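Local coordinates for protein tryptophan synthase alpha chain (Chlamydia trachomatis, PDB 6V82) that probably carries out the aldol cleavage of indoleglycerol phosphate to indole and glyceraldehyde 3-phosphate, as the alpha subunit of tryptophan synthase, at residues A[119-124]-A[149-154]; A[172-177]-A[200-205]. All blocks are in the same frame, centred on the assembly; numbering follows the deposited sequence.

Contact 1. Residues A[119-124]-A[149-154]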
loop_
_atom_site.group_PDB
_atom_site.type_symbol
_atom_site.label_atom_id
_atom_site.label_comp_id
_atom_site.label_asym_id
_atom_site.label_seq_id
_atom_site.Cartn_x
_atom_site.Cartn_y
_atom_site.Cartn_z
ATOM N N GLY A 119 -24.797 -27.604 -41.460
ATOM C CA GLY A 119 -23.670 -28.019 -40.655
ATOM C C GLY A 119 -23.540 -27.100 -39.470
ATOM O O GLY A 119 -23.993 -25.951 -39.494
ATOM N N VAL A 120 -22.918 -27.620 -38.420
ATOM C CA VAL A 120 -22.659 -26.857 -37.210
ATOM C C VAL A 120 -21.183 -26.986 -36.882
ATOM O O VAL A 120 -20.648 -28.099 -36.813
ATOM C CB VAL A 120 -23.538 -27.320 -36.032
ATOM C CG1 VAL A 120 -23.099 -26.639 -34.753
ATOM C CG2 VAL A 120 -25.019 -27.000 -36.321
ATOM N N CYS A 121 -20.523 -25.852 -36.726
ATOM C CA CYS A 121 -19.119 -25.789 -36.336
ATOM C C CYS A 121 -19.040 -25.148 -34.952
ATOM O O CYS A 121 -19.420 -23.981 -34.777
ATOM C CB CYS A 121 -18.311 -24.993 -37.359
ATOM S SG CYS A 121 -16.545 -24.903 -36.992
ATOM N N VAL A 122 -18.596 -25.912 -33.962
ATOM C CA VAL A 122 -18.498 -25.412 -32.598
ATOM C C VAL A 122 -17.016 -25.254 -32.279
ATOM O O VAL A 122 -16.294 -26.251 -32.111
ATOM C CB VAL A 122 -19.211 -26.324 -31.596
ATOM C CG1 VAL A 122 -19.279 -25.635 -30.245
ATOM C CG2 VAL A 122 -20.603 -26.606 -32.079
ATOM N N ILE A 123 -16.573 -23.990 -32.188
ATOM C CA ILE A 123 -15.141 -23.681 -32.227
ATOM C C ILE A 123 -14.450 -24.054 -30.919
ATOM O O ILE A 123 -13.247 -24.345 -30.914
ATOM C CB ILE A 123 -14.918 -22.197 -32.585
ATOM C CG1 ILE A 123 -13.445 -21.935 -32.911
ATOM C CG2 ILE A 123 -15.370 -21.290 -31.461
ATOM C CD1 ILE A 123 -12.976 -22.573 -34.204
ATOM N N ASP A 124 -15.182 -24.081 -29.800
ATOM C CA ASP A 124 -14.600 -24.403 -28.500
ATOM C C ASP A 124 -15.119 -25.720 -27.931
ATOM O O ASP A 124 -15.026 -25.940 -26.717
ATOM C CB ASP A 124 -14.836 -23.264 -27.496
ATOM C CG ASP A 124 -16.318 -22.979 -27.261
ATOM O OD1 ASP A 124 -17.146 -23.279 -28.163
ATOM O OD2 ASP A 124 -16.655 -22.458 -26.172
ATOM N N ILE A 149 -19.028 -29.965 -38.117
ATOM C CA ILE A 149 -17.883 -29.476 -38.878
ATOM C C ILE A 149 -16.726 -29.295 -37.905
ATOM O O ILE A 149 -16.728 -28.367 -37.088
ATOM C CB ILE A 149 -18.204 -28.164 -39.601
ATOM C CG1 ILE A 149 -19.517 -28.274 -40.360
ATOM C CG2 ILE A 149 -17.109 -27.832 -40.578
ATOM C CD1 ILE A 149 -19.493 -29.321 -41.460
ATOM N N LEU A 150 -15.728 -30.167 -37.992
ATOM C CA LEU A 150 -14.663 -30.207 -37.002
ATOM C C LEU A 150 -13.390 -29.599 -37.577
ATOM O O LEU A 150 -13.273 -29.395 -38.784
ATOM C CB LEU A 150 -14.419 -31.647 -36.542
ATOM C CG LEU A 150 -15.255 -32.157 -35.364
ATOM C CD1 LEU A 150 -16.731 -31.859 -35.529
ATOM C CD2 LEU A 150 -15.044 -33.651 -35.179
ATOM N N LEU A 151 -12.440 -29.290 -36.689
ATOM C CA LEU A 151 -11.177 -28.648 -37.045
ATOM C C LEU A 151 -10.007 -29.516 -36.592
ATOM O O LEU A 151 -9.969 -29.958 -35.439
ATOM C CB LEU A 151 -11.052 -27.258 -36.412
ATOM C CG LEU A 151 -11.863 -26.080 -36.964
ATOM C CD1 LEU A 151 -13.261 -26.027 -36.391
ATOM C CD2 LEU A 151 -11.125 -24.787 -36.658
ATOM N N ILE A 152 -9.052 -29.759 -37.492
ATOM C CA ILE A 152 -7.883 -30.555 -37.152
ATOM C C ILE A 152 -6.627 -29.764 -37.468
ATOM O O ILE A 152 -6.616 -28.862 -38.308
ATOM C CB ILE A 152 -7.845 -31.918 -37.871
ATOM C CG1 ILE A 152 -7.768 -31.732 -39.378
ATOM C CG2 ILE A 152 -9.065 -32.743 -37.519
ATOM C CD1 ILE A 152 -8.217 -32.956 -40.133
ATOM N N SER A 153 -5.564 -30.121 -36.766
ATOM C CA SER A 153 -4.255 -29.512 -36.891
ATOM C C SER A 153 -3.246 -30.603 -37.234
ATOM O O SER A 153 -3.553 -31.800 -37.184
ATOM C CB SER A 153 -3.873 -28.790 -35.590
ATOM O OG SER A 153 -2.780 -27.911 -35.794
ATOM N N ALA A 154 -2.029 -30.187 -37.600
ATOM C CA ALA A 154 -0.981 -31.168 -37.859
ATOM C C ALA A 154 -0.711 -32.017 -36.623
ATOM O O ALA A 154 -0.567 -33.242 -36.714
ATOM C CB ALA A 154 0.293 -30.471 -38.324
HETATM O O HOH W 1 -17.581 -28.460 -34.345
#
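Val120 and Ile149 join strands 119-122 and 147-153, parallel neighbours in the TIM barrel and the two strands of a beta-alpha-beta crossover whose helix is 136-144. One direct backbone hydrogen bond spans the segments: Ile149 N donates to Val120 O over 2.8 Å. It is nearly straight at the hydrogen (174°), although the donor stands 34° out of the carbonyl plane. Past this bond the chains splay apart. Cys121 CA and Ile149 CA are 4.6 Å from each other, whereas Ile123 CA and Leu151 CA are 8.0 Å apart.

A water links the strands here. It accepts from Val122 N at 2.8 Å and donates to Ile149 O at 2.9 Å, relaying between two backbone groups that stand too far apart to bond directly. The same carbonyl also meets the CA-H of Cys121, so Ile149 O is approached by both the water and a weak C-H donor.

The remaining contacts are apolar. CB of Ile149 packs beside CB of Cys121, close to the backbone bond. With SG anti to its backbone N (chi1 -178°), Cys121 sets its sulfur 3.5 Å from Leu151 CD1. Val120 and Val122 pack on Leu141 and Phe137 of the crossover helix, while the side chains of Cys121 and Ile123 come near those of Glu44 and Asp55, respectively, the predicted proton acceptors. The contact therefore combines the strand pairing of the barrel wall with packing close to the probable active site.

Leu151 bridges the splayed ends with its fork, and its side chain also touches Tyr173 of the next strand. Its second methyl, CD2, lies 3.8 Å from Ile123 CD1, where the two side chains cross obliquely.

Contact 2. Residues A[172-177]-A[200-205]; sequences LYYIPC and LPIVDR
Strands 172-175 and 202-205 are parallel neighbours in the TIM barrel, with Leu172, Tyr173 and Tyr174 paired to Ile202, Val203 and Asp204. Four backbone hydrogen bonds join them: Leu172 N to Pro201 O, Val203 N to Leu172 O, Tyr174 N to Val203 O and Arg205 N to Tyr174 O. Leu172 and Ile202 lie side by side, CB to CD1 at 3.7 Å, on the face covered by helix 187-198. There Ile202 CG2 also reaches Tyr174 CB, 3.6 Å away.

On the face carrying Tyr173 and Val203, Val203 CG1 meets Tyr173 CE1. Bent at chi2 (64°), which places its CD, Arg205 passes over one face of the Tyr173 ring. That CD makes a CH-pi contact 3.8 Å from the ring centroid, and CZ a cation-pi contact at 4.4 Å. NH1 sits toward the rim, 3.2 Å from Tyr173 CZ, with the guanidinium and ring planes 55° apart.

Both polar ends turn to Glu44, a predicted proton acceptor: Arg205 NH1 forms a salt bridge to OE1, and Tyr173 OH hydrogen-bonds to OE2. Glu44 is thus held at both carboxylate oxygens by two side chains that also pack on each other, consistent with a second-shell role in positioning it.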
loop_
_atom_site.group_PDB
_atom_site.type_symbol
_atom_site.label_atom_id
_atom_site.label_comp_id
_atom_site.label_asym_id
_atom_site.label_seq_id
_atom_site.Cartn_x
_atom_site.Cartn_y
_atom_site.Cartn_z
ATOM N N LEU A 172 -13.884 -31.121 -43.425
ATOM C CA LEU A 172 -13.031 -30.827 -42.281
ATOM C C LEU A 172 -12.273 -29.538 -42.528
ATOM O O LEU A 172 -11.695 -29.345 -43.604
ATOM C CB LEU A 172 -12.029 -31.946 -42.025
ATOM C CG LEU A 172 -12.489 -33.054 -41.098
ATOM C CD1 LEU A 172 -11.448 -34.157 -41.111
ATOM C CD2 LEU A 172 -12.684 -32.509 -39.696
ATOM N N TYR A 173 -12.271 -28.666 -41.535
ATOM C CA TYR A 173 -11.357 -27.545 -41.549
ATOM C C TYR A 173 -9.983 -28.000 -41.080
ATOM O O TYR A 173 -9.853 -28.848 -40.193
ATOM C CB TYR A 173 -11.861 -26.429 -40.651
ATOM C CG TYR A 173 -12.902 -25.534 -41.261
ATOM C CD1 TYR A 173 -12.646 -24.846 -42.434
ATOM C CD2 TYR A 173 -14.121 -25.329 -40.629
ATOM C CE1 TYR A 173 -13.587 -24.003 -42.979
ATOM C CE2 TYR A 173 -15.065 -24.485 -41.160
ATOM C CZ TYR A 173 -14.793 -23.823 -42.338
ATOM O OH TYR A 173 -15.734 -22.980 -42.883
ATOM N N TYR A 174 -8.954 -27.417 -41.683
ATOM C CA TYR A 174 -7.570 -27.745 -41.386
ATOM C C TYR A 174 -6.818 -26.457 -41.093
ATOM O O TYR A 174 -6.929 -25.491 -41.853
ATOM C CB TYR A 174 -6.934 -28.489 -42.558
ATOM C CG TYR A 174 -5.607 -29.080 -42.222
ATOM C CD1 TYR A 174 -4.441 -28.353 -42.415
ATOM C CD2 TYR A 174 -5.510 -30.360 -41.695
ATOM C CE1 TYR A 174 -3.214 -28.879 -42.101
ATOM C CE2 TYR A 174 -4.278 -30.905 -41.376
ATOM C CZ TYR A 174 -3.128 -30.154 -41.583
ATOM O OH TYR A 174 -1.885 -30.663 -41.274
ATOM N N ILE A 175 -6.075 -26.435 -39.989
ATOM C CA ILE A 175 -5.268 -25.272 -39.615
ATOM C C ILE A 175 -3.796 -25.641 -39.720
ATOM O O ILE A 175 -3.226 -26.156 -38.750
ATOM C CB ILE A 175 -5.577 -24.786 -38.192
ATOM C CG1 ILE A 175 -7.051 -24.974 -37.853
ATOM C CG2 ILE A 175 -5.180 -23.332 -38.046
ATOM C CD1 ILE A 175 -7.358 -24.697 -36.405
ATOM N N PRO A 176 -3.144 -25.402 -40.849
ATOM C CA PRO A 176 -1.756 -25.850 -41.018
ATOM C C PRO A 176 -0.760 -24.921 -40.330
ATOM O O PRO A 176 -1.111 -23.861 -39.808
ATOM C CB PRO A 176 -1.567 -25.845 -42.538
ATOM C CG PRO A 176 -2.536 -24.822 -43.028
ATOM C CD PRO A 176 -3.708 -24.835 -42.087
ATOM N N CYS A 177 0.501 -25.361 -40.338
ATOM C CA CYS A 177 1.640 -24.646 -39.750
ATOM C C CYS A 177 1.570 -23.134 -39.920
ATOM O O CYS A 177 2.274 -22.569 -40.758
ATOM C CB CYS A 177 2.953 -25.152 -40.367
ATOM S SG CYS A 177 3.792 -26.490 -39.476
ATOM N N LEU A 200 -13.062 -37.028 -46.757
ATOM C CA LEU A 200 -13.905 -35.848 -46.702
ATOM C C LEU A 200 -13.094 -34.716 -47.312
ATOM O O LEU A 200 -11.858 -34.766 -47.294
ATOM C CB LEU A 200 -14.305 -35.479 -45.261
ATOM C CG LEU A 200 -15.294 -36.328 -44.450
ATOM C CD1 LEU A 200 -15.386 -35.807 -43.015
ATOM C CD2 LEU A 200 -16.680 -36.350 -45.098
ATOM N N PRO A 201 -13.747 -33.696 -47.869
ATOM C CA PRO A 201 -12.990 -32.523 -48.324
ATOM C C PRO A 201 -12.309 -31.839 -47.144
ATOM O O PRO A 201 -12.863 -31.760 -46.043
ATOM C CB PRO A 201 -14.057 -31.628 -48.965
ATOM C CG PRO A 201 -15.256 -32.508 -49.156
ATOM C CD PRO A 201 -15.192 -33.538 -48.083
ATOM N N ILE A 202 -11.084 -31.369 -47.374
ATOM C CA ILE A 202 -10.292 -30.690 -46.356
ATOM C C ILE A 202 -10.123 -29.247 -46.801
ATOM O O ILE A 202 -9.604 -28.986 -47.895
ATOM C CB ILE A 202 -8.929 -31.362 -46.148
ATOM C CG1 ILE A 202 -9.096 -32.871 -46.008
ATOM C CG2 ILE A 202 -8.261 -30.814 -44.915
ATOM C CD1 ILE A 202 -9.973 -33.274 -44.865
ATOM N N VAL A 203 -10.562 -28.312 -45.965
ATOM C CA VAL A 203 -10.538 -26.894 -46.300
ATOM C C VAL A 203 -9.553 -26.184 -45.383
ATOM O O VAL A 203 -9.654 -26.287 -44.153
ATOM C CB VAL A 203 -11.938 -26.264 -46.196
ATOM C CG1 VAL A 203 -11.866 -24.758 -46.443
ATOM C CG2 VAL A 203 -12.876 -26.934 -47.179
ATOM N N ASP A 204 -8.603 -25.468 -45.990
ATOM C CA ASP A 204 -7.701 -24.588 -45.257
ATOM C C ASP A 204 -8.493 -23.485 -44.557
ATOM O O ASP A 204 -9.181 -22.684 -45.205
ATOM C CB ASP A 204 -6.677 -23.986 -46.220
ATOM C CG ASP A 204 -5.461 -23.387 -45.512
ATOM O OD1 ASP A 204 -5.619 -22.800 -44.417
ATOM O OD2 ASP A 204 -4.340 -23.503 -46.067
ATOM N N ARG A 205 -8.375 -23.441 -43.232
ATOM C CA ARG A 205 -9.125 -22.532 -42.373
ATOM C C ARG A 205 -8.574 -21.106 -42.376
ATOM O O ARG A 205 -9.181 -20.220 -41.767
ATOM C CB ARG A 205 -9.135 -23.115 -40.951
ATOM C CG ARG A 205 -9.923 -22.362 -39.871
ATOM C CD ARG A 205 -11.415 -22.312 -40.129
ATOM N NE ARG A 205 -12.115 -21.637 -39.035
ATOM C CZ ARG A 205 -13.401 -21.274 -39.064
ATOM N NH1 ARG A 205 -14.156 -21.526 -40.139
ATOM N NH2 ARG A 205 -13.935 -20.653 -38.013
#

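Contact 1 comes first along the chain: strand 119-122 leads through helix 136-144 and back into strand 147-153, closing one beta-alpha-beta loop. The chain then passes through helix 158-167 into strand 172-175, and contact 2 closes a further loop, through the unmodelled residues 178-184 and helix 187-198, at strand 202-205. The loops follow in series, neither nested nor crossed. Strands 147-153 and 172-175 lie side by side and connect them: Ile152 N with Tyr173 O, and Ile152 O with Ile175 N, are probable hydrogen bonds. With that pairing, the two contacts give a continuous run of four parallel strands in the barrel wall, with Cys121 and Tyr173 both brought near Glu44.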